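Local coordinates for ribonucleoside-diphosphate reductase subunit beta (Streptococcus sanguinis, PDB 4N83), which houses the dimanganese cofactor of the class Ib ribonucleotide reductase, the enzyme that turns ribonucleotides into deoxyribonucleotides, and works with iron as well as manganese, at the interface of chains A and B. Numbering follows the deposited sequence. Chains: chain A/B, Ribonucleoside-diphosphate reductase subunit beta.

Contact 1: the interface of chains A and B. Residues chain A 105, 108-109, 117, 121; chain B 9, 11.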
ATOM      1  N   SER A 105     -14.536  11.470  -0.339  1.00 92.25           N
ATOM      2  CA  SER A 105     -14.915  12.150   0.904  1.00 93.18           C
ATOM      3  C   SER A 105     -14.522  13.632   0.899  1.00 93.12           C
ATOM      4  O   SER A 105     -15.229  14.464   1.471  1.00 93.83           O
ATOM      5  CB  SER A 105     -14.294  11.450   2.119  1.00 93.30           C
ATOM      6  OG  SER A 105     -14.654  10.079   2.165  1.00 93.21           O
ATOM      7  N   PHE A 108     -17.127  15.467  -1.221  1.00 98.84           N
ATOM      8  CA  PHE A 108     -18.360  15.653  -0.455  1.00101.11           C
ATOM      9  C   PHE A 108     -18.222  16.758   0.596  1.00101.96           C
ATOM     10  O   PHE A 108     -19.163  17.520   0.822  1.00103.90           O
ATOM     11  CB  PHE A 108     -18.788  14.350   0.239  1.00101.71           C
ATOM     12  CG  PHE A 108     -19.030  13.192  -0.698  1.00101.52           C
ATOM     13  CD1 PHE A 108     -19.771  13.353  -1.865  1.00102.07           C
ATOM     14  CD2 PHE A 108     -18.544  11.926  -0.390  1.00101.06           C
ATOM     15  CE1 PHE A 108     -19.995  12.282  -2.716  1.00102.25           C
ATOM     16  CE2 PHE A 108     -18.767  10.853  -1.236  1.00101.15           C
ATOM     17  CZ  PHE A 108     -19.495  11.030  -2.400  1.00101.91           C
ATOM     18  N   SER A 109     -17.055  16.838   1.230  1.00101.33           N
ATOM     19  CA  SER A 109     -16.818  17.813   2.298  1.00102.41           C
ATOM     20  C   SER A 109     -16.946  19.257   1.815  1.00103.58           C
ATOM     21  O   SER A 109     -17.565  20.084   2.485  1.00105.40           O
ATOM     22  CB  SER A 109     -15.436  17.602   2.920  1.00101.07           C
ATOM     23  OG  SER A 109     -15.341  16.322   3.515  1.00100.88           O
ATOM     24  N   ILE A 117     -24.107  14.505   3.468  1.00116.28           N
ATOM     25  CA  ILE A 117     -23.142  13.415   3.312  1.00115.59           C
ATOM     26  C   ILE A 117     -23.687  12.136   3.950  1.00116.11           C
ATOM     27  O   ILE A 117     -23.552  11.050   3.384  1.00116.23           O
ATOM     28  CB  ILE A 117     -21.768  13.771   3.922  1.00115.14           C
ATOM     29  CG1 ILE A 117     -21.178  15.007   3.231  1.00114.28           C
ATOM     30  CG2 ILE A 117     -20.798  12.601   3.776  1.00114.62           C
ATOM     31  CD1 ILE A 117     -20.135  15.736   4.050  1.00113.61           C
ATOM     32  N   PHE A 121     -24.228   8.456   1.853  1.00119.50           N
ATOM     33  CA  PHE A 121     -23.655   7.195   2.343  1.00120.04           C
ATOM     34  C   PHE A 121     -24.727   6.189   2.770  1.00121.30           C
ATOM     35  O   PHE A 121     -24.555   4.984   2.584  1.00121.70           O
ATOM     36  CB  PHE A 121     -22.672   7.442   3.501  1.00119.68           C
ATOM     37  CG  PHE A 121     -21.287   7.819   3.050  1.00118.35           C
ATOM     38  CD1 PHE A 121     -20.439   6.863   2.504  1.00117.64           C
ATOM     39  CD2 PHE A 121     -20.827   9.124   3.171  1.00118.13           C
ATOM     40  CE1 PHE A 121     -19.163   7.203   2.084  1.00116.62           C
ATOM     41  CE2 PHE A 121     -19.550   9.470   2.754  1.00116.84           C
ATOM     42  CZ  PHE A 121     -18.717   8.508   2.211  1.00116.09           C
TER
ATOM     43  N   ASN B   9     -15.915   5.900   5.100  1.00 99.76           N
ATOM     44  CA  ASN B   9     -16.324   7.296   5.228  1.00100.67           C
ATOM     45  C   ASN B   9     -15.320   8.094   6.054  1.00 98.78           C
ATOM     46  O   ASN B   9     -15.136   7.823   7.241  1.00 98.40           O
ATOM     47  CB  ASN B   9     -17.711   7.372   5.876  1.00103.09           C
ATOM     48  CG  ASN B   9     -18.321   8.764   5.811  1.00104.98           C
ATOM     49  OD1 ASN B   9     -17.686   9.724   5.370  1.00105.60           O
ATOM     50  ND2 ASN B   9     -19.568   8.878   6.254  1.00106.68           N
ATOM     51  N   ASN B  11     -15.601  11.301   6.697  1.00 99.87           N
ATOM     52  CA  ASN B  11     -16.305  12.366   7.420  1.00101.01           C
ATOM     53  C   ASN B  11     -16.836  11.871   8.769  1.00101.46           C
ATOM     54  O   ASN B  11     -16.915  12.643   9.726  1.00101.75           O
ATOM     55  CB  ASN B  11     -17.454  12.924   6.576  1.00102.44           C
ATOM     56  CG  ASN B  11     -16.965  13.765   5.410  1.00102.07           C
ATOM     57  OD1 ASN B  11     -16.369  14.822   5.608  1.00101.24           O
ATOM     58  ND2 ASN B  11     -17.219  13.303   4.189  1.00102.33           N
TER

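Contact 2: the interface of chains A and B. Residues chain A 68, 72, 135, 138-139, 142; chain B 4-5.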
ATOM      1  N   LEU A  68     -14.124  -1.591  -1.568  1.00 98.85           N
ATOM      2  CA  LEU A  68     -14.070  -3.027  -1.846  1.00 99.36           C
ATOM      3  C   LEU A  68     -12.680  -3.466  -2.304  1.00 98.15           C
ATOM      4  O   LEU A  68     -12.188  -4.516  -1.890  1.00 98.20           O
ATOM      5  CB  LEU A  68     -15.104  -3.391  -2.918  1.00 99.84           C
ATOM      6  CG  LEU A  68     -15.131  -4.834  -3.427  1.00100.50           C
ATOM      7  CD1 LEU A  68     -15.509  -5.793  -2.310  1.00102.59           C
ATOM      8  CD2 LEU A  68     -16.095  -4.962  -4.595  1.00100.96           C
ATOM      9  N   SER A  72     -10.266  -5.783   0.565  1.00 94.82           N
ATOM     10  CA  SER A  72     -10.252  -7.216   0.223  1.00 94.60           C
ATOM     11  C   SER A  72      -9.834  -7.534  -1.217  1.00 92.91           C
ATOM     12  O   SER A  72      -9.338  -8.628  -1.486  1.00 91.98           O
ATOM     13  CB  SER A  72     -11.632  -7.831   0.485  1.00 96.16           C
ATOM     14  OG  SER A  72     -12.581  -7.406  -0.479  1.00 94.98           O
ATOM     15  N   GLU A 135     -21.444  -7.950  -4.201  1.00128.14           N
ATOM     16  CA  GLU A 135     -21.553  -9.332  -3.720  1.00128.77           C
ATOM     17  C   GLU A 135     -21.025 -10.333  -4.747  1.00128.31           C
ATOM     18  O   GLU A 135     -20.366 -11.307  -4.381  1.00128.69           O
ATOM     19  CB  GLU A 135     -23.008  -9.671  -3.375  1.00131.06           C
ATOM     20  CG  GLU A 135     -23.185 -10.971  -2.599  1.00133.05           C
ATOM     21  CD  GLU A 135     -24.624 -11.458  -2.570  1.00135.09           C
ATOM     22  OE1 GLU A 135     -25.543 -10.647  -2.811  1.00134.92           O
ATOM     23  OE2 GLU A 135     -24.835 -12.659  -2.300  1.00136.66           O
ATOM     24  N   ASN A 138     -16.986  -9.697  -4.751  1.00123.09           N
ATOM     25  CA  ASN A 138     -16.279 -10.123  -3.536  1.00123.25           C
ATOM     26  C   ASN A 138     -16.326 -11.637  -3.329  1.00125.68           C
ATOM     27  O   ASN A 138     -15.377 -12.226  -2.809  1.00125.37           O
ATOM     28  CB  ASN A 138     -16.836  -9.416  -2.295  1.00123.60           C
ATOM     29  CG  ASN A 138     -15.937  -9.569  -1.075  1.00123.38           C
ATOM     30  OD1 ASN A 138     -14.734  -9.801  -1.194  1.00122.28           O
ATOM     31  ND2 ASN A 138     -16.522  -9.431   0.108  1.00124.68           N
ATOM     32  N   GLU A 139     -17.435 -12.257  -3.733  1.00128.55           N
ATOM     33  CA  GLU A 139     -17.571 -13.715  -3.699  1.00130.69           C
ATOM     34  C   GLU A 139     -16.500 -14.378  -4.567  1.00129.14           C
ATOM     35  O   GLU A 139     -15.986 -15.444  -4.221  1.00130.70           O
ATOM     36  CB  GLU A 139     -18.977 -14.133  -4.159  1.00132.99           C
ATOM     37  CG  GLU A 139     -19.242 -15.636  -4.152  1.00135.51           C
ATOM     38  CD  GLU A 139     -18.815 -16.338  -5.434  1.00135.61           C
ATOM     39  OE1 GLU A 139     -18.985 -15.760  -6.532  1.00134.99           O
ATOM     40  OE2 GLU A 139     -18.314 -17.479  -5.343  1.00136.32           O
ATOM     41  N   LEU A 142     -13.168 -13.988  -2.618  1.00112.67           N
ATOM     42  CA  LEU A 142     -13.115 -14.892  -1.470  1.00113.57           C
ATOM     43  C   LEU A 142     -13.000 -16.368  -1.874  1.00114.52           C
ATOM     44  O   LEU A 142     -12.312 -17.136  -1.201  1.00115.02           O
ATOM     45  CB  LEU A 142     -14.338 -14.688  -0.563  1.00114.78           C
ATOM     46  CG  LEU A 142     -14.419 -13.355   0.193  1.00113.29           C
ATOM     47  CD1 LEU A 142     -15.791 -13.177   0.829  1.00114.46           C
ATOM     48  CD2 LEU A 142     -13.326 -13.250   1.248  1.00112.55           C
TER
ATOM     49  N   TYR B   4     -24.274  -6.265   2.533  1.00134.87           N
ATOM     50  CA  TYR B   4     -23.132  -7.223   2.408  1.00133.74           C
ATOM     51  C   TYR B   4     -21.781  -6.548   2.660  1.00130.40           C
ATOM     52  O   TYR B   4     -20.936  -7.098   3.370  1.00128.52           O
ATOM     53  CB  TYR B   4     -23.138  -7.885   1.025  1.00135.26           C
ATOM     54  CG  TYR B   4     -22.075  -8.951   0.852  1.00134.82           C
ATOM     55  CD1 TYR B   4     -20.944  -8.715   0.075  1.00132.97           C
ATOM     56  CD2 TYR B   4     -22.198 -10.193   1.474  1.00135.79           C
ATOM     57  CE1 TYR B   4     -19.971  -9.685  -0.083  1.00132.18           C
ATOM     58  CE2 TYR B   4     -21.228 -11.170   1.322  1.00134.96           C
ATOM     59  CZ  TYR B   4     -20.116 -10.913   0.542  1.00133.29           C
ATOM     60  OH  TYR B   4     -19.149 -11.880   0.388  1.00132.19           O
ATOM     61  N   TYR B   5     -21.583  -5.368   2.070  1.00128.94           N
ATOM     62  CA  TYR B   5     -20.344  -4.603   2.238  1.00125.63           C
ATOM     63  C   TYR B   5     -20.657  -3.145   2.576  1.00121.72           C
ATOM     64  O   TYR B   5     -21.694  -2.621   2.172  1.00122.66           O
ATOM     65  CB  TYR B   5     -19.500  -4.677   0.963  1.00127.28           C
ATOM     66  CG  TYR B   5     -18.019  -4.827   1.221  1.00127.36           C
ATOM     67  CD1 TYR B   5     -17.204  -3.713   1.404  1.00126.60           C
ATOM     68  CD2 TYR B   5     -17.432  -6.087   1.285  1.00128.46           C
ATOM     69  CE1 TYR B   5     -15.845  -3.853   1.643  1.00126.06           C
ATOM     70  CE2 TYR B   5     -16.076  -6.238   1.523  1.00127.60           C
ATOM     71  CZ  TYR B   5     -15.287  -5.120   1.702  1.00126.50           C
ATOM     72  OH  TYR B   5     -13.938  -5.269   1.938  1.00125.33           O
TER

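Contact 1: the interface of chains A and B
The side-chain amide of B:Asn9 lies stacked over one face of the A:Phe121 ring, the two planes 23° apart. Its carbon CG sits toward the rim, 3.6 Å from the ring centroid, with OD1 over the CE2 side and ND2 over CD2. Methyl CG2 of A:Ile117, one helical turn back, packs in plane at the edge of the same ring. With CG of B:Asn9 anti to its own backbone N (chi1 -169°), the amide is laid against the ring and OD1 also takes the backbone N-H of B:Asn11 at 2.9 Å from N. That donor stands well above the carbonyl plane, yet the bond ties the two asparagines of the chain B loop together.

B:Asn11 buries more surface than any other residue here. Its OD1 faces the hydroxyl of A:Ser109, 2.8 Å from OG, which lies in the carbonyl plane and on a lone pair. The backbone O of A:Ser105 is also 2.8 Å from that OG, so the single O-H must be shared or alternate between its own helix and the partner chain. Across the B:Asn11 amide at about a right angle comes A:Ile117, with CG2 3.7 Å from ND2. The patch docks the N-terminal segment of one subunit against helices 84-111 and 114-124 of the other, close to A:Tyr104, the tyrosine that carries the radical in this family, and so probably contributes to holding the beta dimer together.

Contact 2: the interface of chains A and B
B:Tyr4 and B:Tyr5, consecutive residues at the start of the modelled chain B, lay their rings against chain A, and A:Asn138 of helix 128-143 reaches both. B:Tyr4 buries the most surface. CG of A:Glu135 sits over the centre of one face of its ring, about 4.0 Å above the plane, while CB of A:Asn138 meets the ring edge in plane. CB and CG, the aliphatic part of A:Glu135, make the contact, with the chain crossing the tyrosine at about a right angle. At the far end of the ring, methyl CD1 of A:Leu142 approaches the phenol OH from the opposite direction, at 3.6 Å.

B:Tyr5 is met from another side. Methyl CD1 of A:Leu68, on helix 49-78, stands above one face and toward the rim, 3.9 Å from CE2. The A:Leu68 side chain runs across the tyrosine at about a right angle.

Between the two rings comes the amide of A:Asn138, whose CG is anti to the backbone N (chi1 -167°), carrying ND2 away from its helix toward the partner. This nitrogen lies 3.5 Å from CE1 of B:Tyr4 and equally far from CE2 of B:Tyr5. The amide plane is turned 65° from the first ring and stands nearly upright, at 85°, to the second.

The A:Ser72 hydroxyl makes a weak hydrogen bond to the B:Tyr5 phenol, which competes for its proton with a better-placed acceptor within chain A: the backbone O of A:Leu68, 3.2 Å from OG of A:Ser72, which lies in the carbonyl plane.

In contact 1 and contact 2 the centres of the C-alpha atoms are about 21 Å apart, and both are made by the same N-terminal stretch of chain B as it runs over chain A. The segment enters contact 2 with its first modelled residues and reaches contact 1 a few residues later. On chain A they use different helices: 84-111 and 114-124 in contact 1, 49-78 and 128-143 in contact 2. The centre of contact 1 is about 5 Å, and that of contact 2 about 16 Å, from A:Tyr104. The two-fold repeats both with chains exchanged, so each subunit lends its N-terminal arm to the other, in keeping with the paired beta subunits of the tetrameric enzyme.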